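Local coordinates for protein putative acetamidase/formamidase (Yersinia enterocolitica subsp. palearctica serotype O:3, PDB 5UBU) that probably hydrolyses carbon-nitrogen bonds of linear amides, such as formamide or acetamide, and binds sodium ions, at residues G41-P46 and I179-S184; H117-M122 and E144-I149; E9-K14 and I204-V209. One frame throughout, in Å; residues are numbered along the deposited sequence.

Contact 1. Residues G41-P46 and I179-S184; sequences GPYSTP and IDSINS
Tyr43 and Ile179 make the hydrogen bond between the two segments. The phenol OH of Tyr43 donates to the backbone O of Ile179 at 2.6 Å. It lies in the carbonyl plane, on a lone pair, with a C=O...donor angle of 144°. The carbonyl O sits at the edge of the Tyr43 ring, near its plane.

The remaining contacts are van der Waals. CD of Pro42 lies 3.2 Å from Asp180 O. CB of Ser181 comes to the edge of the Tyr43 ring, 4.1 Å from Tyr43 CD2. Within 41-46, CG of Pro42 lies over one face of that ring, offset toward the rim. Backbone runs close to backbone where Gly41 CA approaches Asp180 O at 3.6 Å.

The polar ends of Ser181 and Asp180 have their hydrogen-bond partners outside the two segments. Ser181 OG bonds to Thr39 OG1, and Asp180 OD1 bonds to Thr39 of the second subunit. The contact continues from the two-stranded sheet 39-40/182-183 and lies at a subunit interface. The hydroxyl of Tyr43 satisfies the Ile179 carbonyl, while its ring stacks on Tyr43 of the second subunit. One residue thus links the loop both to 179-184 and to the neighbouring chain.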
# COMPACT_ATOMS: atom_id res chain seq x y z
N GLY B 41 8.86 -10.24 24.51
CA GLY B 41 7.60 -10.61 25.15
C GLY B 41 7.73 -10.85 26.65
O GLY B 41 8.75 -10.53 27.26
N PRO B 42 6.68 -11.42 27.26
CA PRO B 42 6.64 -11.69 28.69
C PRO B 42 7.18 -13.05 29.15
O PRO B 42 7.08 -13.37 30.33
CB PRO B 42 5.13 -11.63 28.97
CG PRO B 42 4.52 -12.21 27.74
CD PRO B 42 5.39 -11.74 26.61
N TYR B 43 7.78 -13.83 28.25
CA TYR B 43 8.26 -15.17 28.60
C TYR B 43 9.77 -15.27 28.92
O TYR B 43 10.21 -16.28 29.44
CB TYR B 43 7.88 -16.12 27.47
CG TYR B 43 6.43 -15.97 27.07
CD1 TYR B 43 5.42 -16.52 27.84
CD2 TYR B 43 6.08 -15.26 25.93
CE1 TYR B 43 4.09 -16.38 27.48
CE2 TYR B 43 4.74 -15.10 25.56
CZ TYR B 43 3.75 -15.67 26.34
OH TYR B 43 2.43 -15.55 25.99
N SER B 44 10.53 -14.21 28.61
CA SER B 44 11.96 -14.20 28.86
C SER B 44 12.21 -14.03 30.37
O SER B 44 11.45 -13.33 31.04
CB SER B 44 12.62 -12.98 28.19
OG SER B 44 11.93 -12.53 27.02
N THR B 45 13.27 -14.63 30.88
CA THR B 45 13.62 -14.48 32.30
C THR B 45 14.23 -13.08 32.50
O THR B 45 15.10 -12.68 31.73
CB THR B 45 14.66 -15.53 32.75
OG1 THR B 45 14.16 -16.84 32.51
CG2 THR B 45 14.97 -15.37 34.24
N PRO B 46 13.77 -12.33 33.52
CA PRO B 46 14.34 -10.99 33.74
C PRO B 46 15.82 -11.03 34.05
O PRO B 46 16.27 -11.95 34.74
CB PRO B 46 13.56 -10.47 34.94
CG PRO B 46 12.28 -11.21 34.92
CD PRO B 46 12.60 -12.58 34.38
N ILE B 179 0.61 -10.40 26.03
CA ILE B 179 0.76 -11.86 25.85
C ILE B 179 1.57 -12.29 24.63
O ILE B 179 2.06 -13.40 24.60
CB ILE B 179 -0.61 -12.59 25.81
CG1 ILE B 179 -1.45 -12.18 24.59
CG2 ILE B 179 -1.38 -12.33 27.11
CD1 ILE B 179 -2.71 -12.99 24.42
N ASP B 180 1.70 -11.41 23.64
CA ASP B 180 2.47 -11.74 22.44
C ASP B 180 3.96 -11.61 22.67
O ASP B 180 4.40 -10.99 23.63
CB ASP B 180 2.09 -10.81 21.27
CG ASP B 180 0.70 -11.07 20.72
OD1 ASP B 180 0.03 -12.02 21.20
OD2 ASP B 180 0.29 -10.31 19.81
N SER B 181 4.73 -12.22 21.77
CA SER B 181 6.18 -12.14 21.79
C SER B 181 6.54 -11.85 20.33
O SER B 181 6.45 -12.74 19.47
CB SER B 181 6.83 -13.41 22.32
OG SER B 181 8.21 -13.20 22.58
N ILE B 182 6.90 -10.59 20.06
CA ILE B 182 7.20 -10.10 18.72
C ILE B 182 8.70 -10.17 18.42
O ILE B 182 9.50 -9.82 19.29
CB ILE B 182 6.71 -8.63 18.60
CG1 ILE B 182 5.20 -8.58 18.89
CG2 ILE B 182 6.99 -8.06 17.21
CD1 ILE B 182 4.60 -7.18 19.00
N ASN B 183 9.08 -10.58 17.22
CA ASN B 183 10.52 -10.69 16.92
C ASN B 183 11.24 -9.34 17.01
O ASN B 183 10.63 -8.27 16.92
CB ASN B 183 10.83 -11.44 15.60
CG ASN B 183 10.35 -10.73 14.36
OD1 ASN B 183 10.52 -9.53 14.20
ND2 ASN B 183 9.81 -11.50 13.42
N SER B 184 12.55 -9.42 17.21
CA SER B 184 13.40 -8.24 17.35
C SER B 184 13.60 -7.44 16.07
O SER B 184 14.28 -6.41 16.08
CB SER B 184 14.76 -8.66 17.92
OG SER B 184 15.38 -9.62 17.07

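Contact 2. Residues H117-M122 and E144-I149; sequences HGICAM and EKVRMI
Gly118 and Ile149 pair through two backbone bonds, Gly118 N to Ile149 O at 2.7 Å and Ile149 N to Gly118 O at 2.9 Å. Cys120 and Arg147 form the next antiparallel hydrogen-bonded pair, with Arg147 N to Cys120 O at 2.8 Å. Ile119 with Met148 and Ala121 with Val146 are the non-hydrogen-bonded pairs between and beyond them.

Apolar side chains line the face of Ile119, Ala121, Val146 and Met148. The selenium of Met148, a selenomethionine, lies beside Ile119 CG1 at 3.8 Å. The Met148 chain bends at chi2 and chi3 (-71°), and its CE meets His117 CB at 4.0 Å, the two side chains crossing at about a right angle. CG2 of Ile119 touches Val146 CG1 at 4.2 Å.

On the other face, CD1 of Ile149 lies over one face of the Arg147 guanidinium, toward its rim. Glu71 grips both the Arg147 side chain, by a salt bridge, and the Met148 amide. Trp158 holds Arg147 through its backbone O and a cation-pi contact. Ile119 also pairs by backbone with Glu236, a sodium ligand. One face is thus apolar; the other carries Arg147, its charge probably balanced by Glu71, against Met301 of the third subunit.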
# COMPACT_ATOMS: atom_id res chain seq x y z
N HIS B 117 34.63 -1.03 15.19
CA HIS B 117 34.16 -0.94 13.82
C HIS B 117 32.64 -1.12 13.73
O HIS B 117 32.06 -1.93 14.45
CB HIS B 117 34.83 -1.98 12.89
CG HIS B 117 36.29 -1.75 12.69
ND1 HIS B 117 37.25 -2.31 13.51
CD2 HIS B 117 36.97 -1.05 11.74
CE1 HIS B 117 38.45 -1.98 13.06
NE2 HIS B 117 38.31 -1.22 11.99
N GLY B 118 32.03 -0.31 12.87
CA GLY B 118 30.61 -0.39 12.58
C GLY B 118 30.50 -1.24 11.32
O GLY B 118 31.49 -1.47 10.66
N ILE B 119 29.29 -1.69 10.99
CA ILE B 119 29.08 -2.53 9.81
C ILE B 119 27.81 -2.19 9.06
O ILE B 119 26.74 -2.10 9.65
CB ILE B 119 28.94 -4.02 10.22
CG1 ILE B 119 30.22 -4.51 10.91
CG2 ILE B 119 28.71 -4.90 9.00
CD1 ILE B 119 30.08 -5.87 11.59
N CYS B 120 27.93 -2.00 7.75
CA CYS B 120 26.77 -1.77 6.90
C CYS B 120 26.78 -2.96 5.95
O CYS B 120 27.84 -3.37 5.48
CB CYS B 120 26.86 -0.47 6.11
SG CYS B 120 25.41 -0.23 5.03
N ALA B 121 25.60 -3.51 5.67
CA ALA B 121 25.51 -4.68 4.81
C ALA B 121 24.28 -4.70 3.93
O ALA B 121 23.23 -4.16 4.30
CB ALA B 121 25.55 -5.95 5.65
N MSE B 122 24.44 -5.33 2.77
CA MSE B 122 23.37 -5.50 1.81
C MSE B 122 23.07 -6.97 1.89
O MSE B 122 23.79 -7.79 1.35
CB MSE B 122 23.79 -5.10 0.42
CG MSE B 122 23.55 -3.62 0.17
SE MSE B 122 24.45 -3.12 -1.52
CE MSE B 122 23.24 -3.97 -2.79
N GLU B 144 25.72 -9.04 -2.72
CA GLU B 144 25.91 -9.27 -1.32
C GLU B 144 27.15 -8.49 -0.88
O GLU B 144 28.26 -8.90 -1.15
CB GLU B 144 26.02 -10.78 -1.15
CG GLU B 144 25.80 -11.29 0.24
CD GLU B 144 25.35 -12.75 0.27
OE1 GLU B 144 25.08 -13.23 1.38
OE2 GLU B 144 25.25 -13.41 -0.79
N LYS B 145 26.94 -7.33 -0.25
CA LYS B 145 28.03 -6.46 0.21
C LYS B 145 28.11 -6.25 1.73
O LYS B 145 27.12 -6.32 2.44
CB LYS B 145 27.96 -5.08 -0.47
CG LYS B 145 28.84 -4.89 -1.69
CD LYS B 145 28.50 -5.76 -2.88
CE LYS B 145 29.65 -5.73 -3.89
NZ LYS B 145 30.07 -4.36 -4.29
N VAL B 146 29.33 -5.97 2.18
CA VAL B 146 29.65 -5.69 3.57
C VAL B 146 30.71 -4.60 3.63
O VAL B 146 31.71 -4.64 2.89
CB VAL B 146 30.21 -6.95 4.30
CG1 VAL B 146 30.64 -6.61 5.72
CG2 VAL B 146 29.19 -8.07 4.29
N ARG B 147 30.50 -3.64 4.52
CA ARG B 147 31.45 -2.55 4.73
C ARG B 147 31.82 -2.52 6.20
O ARG B 147 30.95 -2.45 7.04
CB ARG B 147 30.83 -1.22 4.33
CG ARG B 147 30.61 -1.01 2.85
CD ARG B 147 31.90 -0.99 2.03
NE ARG B 147 33.03 -0.43 2.78
CZ ARG B 147 33.27 0.87 2.99
NH1 ARG B 147 32.47 1.81 2.52
NH2 ARG B 147 34.34 1.23 3.69
N MSE B 148 33.13 -2.58 6.49
CA MSE B 148 33.65 -2.52 7.86
C MSE B 148 34.11 -1.10 7.96
O MSE B 148 35.07 -0.70 7.33
CB MSE B 148 34.84 -3.44 8.05
CG MSE B 148 34.46 -4.91 7.99
SE MSE B 148 33.76 -5.39 9.75
CE MSE B 148 35.37 -5.38 10.87
N ILE B 149 33.40 -0.30 8.75
CA ILE B 149 33.71 1.10 8.90
C ILE B 149 34.32 1.40 10.26
O ILE B 149 33.76 1.08 11.29
CB ILE B 149 32.42 1.97 8.76
CG1 ILE B 149 31.61 1.59 7.51
CG2 ILE B 149 32.76 3.45 8.82
CD1 ILE B 149 32.46 1.45 6.28

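Contact 3. Residues E9-K14 and I204-V209; sequences ESIMVK and ITYLPV
Tyr206 OH is gripped by Met12 N and Glu259 OE1. Met12 N donates to Tyr206 OH at 3.1 Å, a weak bond with an N-H...acceptor angle of 131°. Glu259 OE1 is its stronger partner, by hydrogen bond. The amide of Met12 comes in at the ring edge, near the ring plane. CB of Ile11 also reaches the hydroxyl, 3.4 Å from Tyr206 OH, and lies oblique to the ring. CB of Met12 lies 4.2 Å from Tyr206 CE1.

Ile204, two residues before Tyr206 on the strand, meets the same helix start with both its branches. Ile204 CD1 touches Ser10 CB at 3.7 Å. Ile204 CG2 lies 4.0 Å from the selenium of Met12, a selenomethionine. The Met12 chain is extended, with CG anti to the backbone N (chi1 180°). The side chains of Met12 and Ile204 cross obliquely.

Ser10 is the N-cap of helix 11-15. Ser10 OG, placed between the backbone N and the carbonyl carbon (chi1 67°), accepts from Val13 N at 3.3 Å and is also bonded to Leu7 O. Lys14 NZ and Glu9 OE2 form a salt bridge of 2.9 Å between two exposed residues.

Most of the touching residues are buried. Ile248 packs on Ile11 and Tyr206, Ala103 packs on Met12, and Trp251 meets the tyrosine edge-to-face. No other chain of the assembly touches the two segments. This is a capped N-terminal helix laid against a sheet, with its first turn resting on side chains of strand 203-208, a strand inside the large mixed sheet.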
# COMPACT_ATOMS: atom_id res chain seq x y z
N GLU B 9 11.13 20.87 32.06
CA GLU B 9 9.77 20.92 31.51
C GLU B 9 9.34 19.62 30.83
O GLU B 9 8.22 19.53 30.36
CB GLU B 9 9.65 22.10 30.52
CG GLU B 9 9.80 23.48 31.18
CD GLU B 9 8.70 23.80 32.21
OE1 GLU B 9 8.94 24.65 33.10
OE2 GLU B 9 7.61 23.20 32.11
N SER B 10 10.23 18.62 30.79
CA SER B 10 9.89 17.33 30.16
C SER B 10 8.80 16.59 30.93
O SER B 10 8.62 16.80 32.13
CB SER B 10 11.12 16.42 30.04
OG SER B 10 11.58 16.00 31.31
N ILE B 11 8.07 15.73 30.22
CA ILE B 11 6.99 14.96 30.82
C ILE B 11 7.57 13.97 31.83
O ILE B 11 6.97 13.72 32.88
CB ILE B 11 6.13 14.26 29.74
CG1 ILE B 11 5.52 15.33 28.81
CG2 ILE B 11 5.04 13.42 30.37
CD1 ILE B 11 4.73 14.79 27.64
N MSE B 12 8.75 13.44 31.53
CA MSE B 12 9.42 12.50 32.42
C MSE B 12 9.74 13.10 33.76
O MSE B 12 9.55 12.46 34.79
CB MSE B 12 10.72 12.04 31.77
CG MSE B 12 11.49 11.04 32.62
SE MSE B 12 13.28 10.88 31.81
CE MSE B 12 13.99 9.36 32.83
N VAL B 13 10.27 14.31 33.77
CA VAL B 13 10.63 14.97 35.01
C VAL B 13 9.40 15.46 35.76
O VAL B 13 9.34 15.34 36.99
CB VAL B 13 11.65 16.10 34.77
CG1 VAL B 13 11.93 16.90 36.04
CG2 VAL B 13 12.95 15.51 34.21
N LYS B 14 8.42 16.00 35.04
CA LYS B 14 7.20 16.50 35.69
C LYS B 14 6.24 15.44 36.21
O LYS B 14 5.50 15.71 37.15
CB LYS B 14 6.43 17.49 34.79
CG LYS B 14 7.08 18.87 34.73
CD LYS B 14 6.14 19.94 34.20
CE LYS B 14 6.57 21.30 34.73
NZ LYS B 14 5.74 22.44 34.26
N ILE B 204 14.00 11.38 24.93
CA ILE B 204 13.25 10.64 25.94
C ILE B 204 12.17 9.91 25.17
O ILE B 204 11.36 10.56 24.53
CB ILE B 204 12.58 11.56 26.98
CG1 ILE B 204 13.60 12.49 27.64
CG2 ILE B 204 11.88 10.72 28.05
CD1 ILE B 204 12.98 13.52 28.58
N THR B 205 12.17 8.59 25.22
CA THR B 205 11.15 7.80 24.52
C THR B 205 10.13 7.28 25.55
O THR B 205 10.52 6.76 26.60
CB THR B 205 11.77 6.63 23.74
OG1 THR B 205 12.71 7.12 22.79
CG2 THR B 205 10.71 5.84 22.99
N TYR B 206 8.85 7.44 25.23
CA TYR B 206 7.75 7.00 26.09
C TYR B 206 7.12 5.75 25.50
O TYR B 206 6.64 5.78 24.37
CB TYR B 206 6.72 8.12 26.25
CG TYR B 206 7.32 9.38 26.82
CD1 TYR B 206 7.69 9.45 28.16
CD2 TYR B 206 7.51 10.51 26.04
CE1 TYR B 206 8.24 10.60 28.71
CE2 TYR B 206 8.06 11.67 26.58
CZ TYR B 206 8.42 11.71 27.91
OH TYR B 206 8.97 12.84 28.47
N LEU B 207 7.12 4.66 26.26
CA LEU B 207 6.59 3.36 25.80
C LEU B 207 5.44 2.88 26.69
O LEU B 207 5.56 2.88 27.91
CB LEU B 207 7.71 2.33 25.84
CG LEU B 207 8.92 2.61 24.93
CD1 LEU B 207 10.09 1.69 25.24
CD2 LEU B 207 8.52 2.49 23.46
N PRO B 208 4.32 2.43 26.08
CA PRO B 208 3.18 2.01 26.88
C PRO B 208 3.35 0.63 27.51
O PRO B 208 3.56 -0.35 26.80
CB PRO B 208 2.03 1.98 25.87
CG PRO B 208 2.66 1.99 24.51
CD PRO B 208 4.15 2.05 24.67
N VAL B 209 3.20 0.57 28.83
CA VAL B 209 3.32 -0.67 29.56
C VAL B 209 2.06 -1.51 29.38
O VAL B 209 0.94 -1.00 29.48
CB VAL B 209 3.53 -0.42 31.07
CG1 VAL B 209 3.63 -1.75 31.83
CG2 VAL B 209 4.79 0.39 31.30

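Overall arrangement
The three contacts are nested along the chain: contact 3 closes the longest loop, contact 1 lies inside it, and contact 2 lies inside contact 1. None of them touch. Centres of contacts 1 and 3 are about 23 Å apart, those of 1 and 2 about 29 Å, and those of 2 and 3 about 34 Å. Contacts 2 and 3 sit on opposite sides of the chain's centre. Segment 204-209 lies on the large mixed sheet, and 179-184 runs into the small pair 39-40/182-183. Contact 2 pairs two strands of a four-stranded antiparallel sheet. Contact 3 is internal, while contacts 1 and 2 meet different subunits of the tetramer.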